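Side-chain contact in Lmo0651 protein (Listeria monocytogenes serovar 1/2a, PDB 6EP3), which is probably a DNA-binding transcription factor of the GntR family that controls expression of the Agr system and mediates virulence: residues 15-18 against 19-23. Residues are numbered along the deposited sequence; the frame is centred on the assembly and turned at random.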
loop_
_atom_site.group_PDB
_atom_site.type_symbol
_atom_site.label_atom_id
_atom_site.label_comp_id
_atom_site.label_asym_id
_atom_site.label_seq_id
_atom_site.Cartn_x
_atom_site.Cartn_y
_atom_site.Cartn_z
ATOM N N LEU B 15 -13.825 18.468 5.044
ATOM C CA LEU B 15 -15.050 18.813 4.336
ATOM C C LEU B 15 -15.195 17.956 3.087
ATOM O O LEU B 15 -16.184 17.230 2.921
ATOM C CB LEU B 15 -15.046 20.302 3.988
ATOM C CG LEU B 15 -15.525 21.227 5.111
ATOM C CD1 LEU B 15 -15.551 22.676 4.645
ATOM C CD2 LEU B 15 -16.888 20.795 5.633
ATOM N N LEU B 16 -14.173 17.984 2.227
ATOM C CA LEU B 16 -14.220 17.175 1.018
ATOM C C LEU B 16 -14.424 15.708 1.361
ATOM O O LEU B 16 -15.261 15.029 0.750
ATOM C CB LEU B 16 -12.938 17.371 0.210
ATOM C CG LEU B 16 -12.999 16.934 -1.252
ATOM C CD1 LEU B 16 -14.115 17.676 -1.966
ATOM C CD2 LEU B 16 -11.666 17.175 -1.941
ATOM N N LEU B 17 -13.724 15.224 2.391
ATOM C CA LEU B 17 -13.839 13.818 2.753
ATOM C C LEU B 17 -15.267 13.472 3.130
ATOM O O LEU B 17 -15.771 12.395 2.776
ATOM C CB LEU B 17 -12.893 13.491 3.907
ATOM C CG LEU B 17 -13.029 12.068 4.451
ATOM C CD1 LEU B 17 -12.715 11.059 3.359
ATOM C CD2 LEU B 17 -12.125 11.854 5.653
ATOM N N GLU B 18 -15.960 14.395 3.800
ATOM C CA GLU B 18 -17.317 14.076 4.207
ATOM C C GLU B 18 -18.239 14.048 2.997
ATOM O O GLU B 18 -19.150 13.213 2.931
ATOM C CB GLU B 18 -17.796 15.084 5.251
ATOM C CG GLU B 18 -16.845 15.201 6.439
ATOM C CD GLU B 18 -16.733 13.935 7.267
ATOM O OE1 GLU B 18 -15.614 13.627 7.729
ATOM O OE2 GLU B 18 -17.734 13.202 7.381
ATOM N N LYS B 19 -17.946 14.879 1.990
ATOM C CA LYS B 19 -18.676 14.808 0.730
ATOM C C LYS B 19 -18.480 13.462 0.056
ATOM O O LYS B 19 -19.343 13.015 -0.708
ATOM C CB LYS B 19 -18.232 15.937 -0.199
ATOM C CG LYS B 19 -18.922 17.264 0.055
ATOM C CD LYS B 19 -18.928 18.114 -1.203
ATOM C CE LYS B 19 -19.980 19.203 -1.134
ATOM N NZ LYS B 19 -20.271 19.768 -2.482
ATOM N N ILE B 20 -17.361 12.794 0.337
ATOM C CA ILE B 20 -17.156 11.469 -0.223
ATOM C C ILE B 20 -17.915 10.430 0.585
ATOM O O ILE B 20 -18.377 9.424 0.034
ATOM C CB ILE B 20 -15.653 11.148 -0.280
ATOM C CG1 ILE B 20 -14.890 12.287 -0.962
ATOM C CG2 ILE B 20 -15.410 9.832 -1.000
ATOM C CD1 ILE B 20 -15.443 12.675 -2.315
ATOM N N LYS B 21 -18.089 10.661 1.885
ATOM C CA LYS B 21 -18.683 9.635 2.731
ATOM C C LYS B 21 -20.204 9.705 2.753
ATOM O O LYS B 21 -20.870 8.672 2.634
ATOM C CB LYS B 21 -18.115 9.743 4.148
ATOM C CG LYS B 21 -16.625 9.418 4.204
ATOM C CD LYS B 21 -16.031 9.487 5.604
ATOM C CE LYS B 21 -16.941 10.179 6.596
ATOM N NZ LYS B 21 -16.338 10.163 7.957
ATOM N N ASN B 22 -20.776 10.903 2.889
ATOM C CA ASN B 22 -22.228 11.030 2.885
ATOM C C ASN B 22 -22.838 10.799 1.507
ATOM O O ASN B 22 -24.060 10.643 1.409
ATOM C CB ASN B 22 -22.639 12.400 3.433
ATOM C CG ASN B 22 -22.179 13.552 2.559
ATOM O OD1 ASN B 22 -21.534 13.358 1.528
ATOM N ND2 ASN B 22 -22.502 14.768 2.980
ATOM N N GLY B 23 -22.029 10.779 0.454
ATOM C CA GLY B 23 -22.504 10.472 -0.877
ATOM C C GLY B 23 -22.842 11.657 -1.751
ATOM O O GLY B 23 -23.436 11.463 -2.818
#
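The carboxylate of Glu18 and the amide of Asn22 are the two flat groups at the end of helix 8-21. Lys21 NZ lies beyond the two carboxylate oxygens, somewhat off their plane. It sits almost evenly between them, in a salt bridge 3.4 Å from Glu18 OE2 and a close approach of 3.5 Å to Glu18 OE1. The Glu18 and Lys21 side chains run side by side in the same direction. Glu18 bends at chi2 (-65°), and Lys21 is nearly eclipsed at chi3 (-14°), which turns its end toward the acid. Lys21 CE comes within 3.2 Å of Glu18 OE2.

The amide of Asn22 has the backbone carbonyl oxygen of Glu18 over one face, with Glu18 O 3.1 Å from Asn22 CG. At the edge, Asn22 OD1 accepts a hydrogen bond from the backbone N of Glu24, just past the helix. Glu18 O itself takes a nearly straight hydrogen bond from Asn22 N (2.8 Å, 172°) and a weak one from Lys21 N. Gly23 then leaves the helix with positive phi.

One turn back, Lys19 N donates to Leu15 O at 3.1 Å. The next bonds, from Ile20 N and Lys21 N, are weak. The methylene chain of Lys21 crosses Leu17, with Lys21 CD 4.1 Å from Leu17 CG.

The helix belongs to the GntR-type DNA-binding region and faces several neighbours. Leu16 is buried against Leu36 of helix 33-40 and against Ile51 and Leu54 of helix 44-56. Lys19 reaches helix 33-40, where NZ forms a salt bridge with Glu39. Leu17 and Lys21 instead pack on His162 and Phe163 of helix 147-163, in the FCD region, so this helix joins the two parts of the chain.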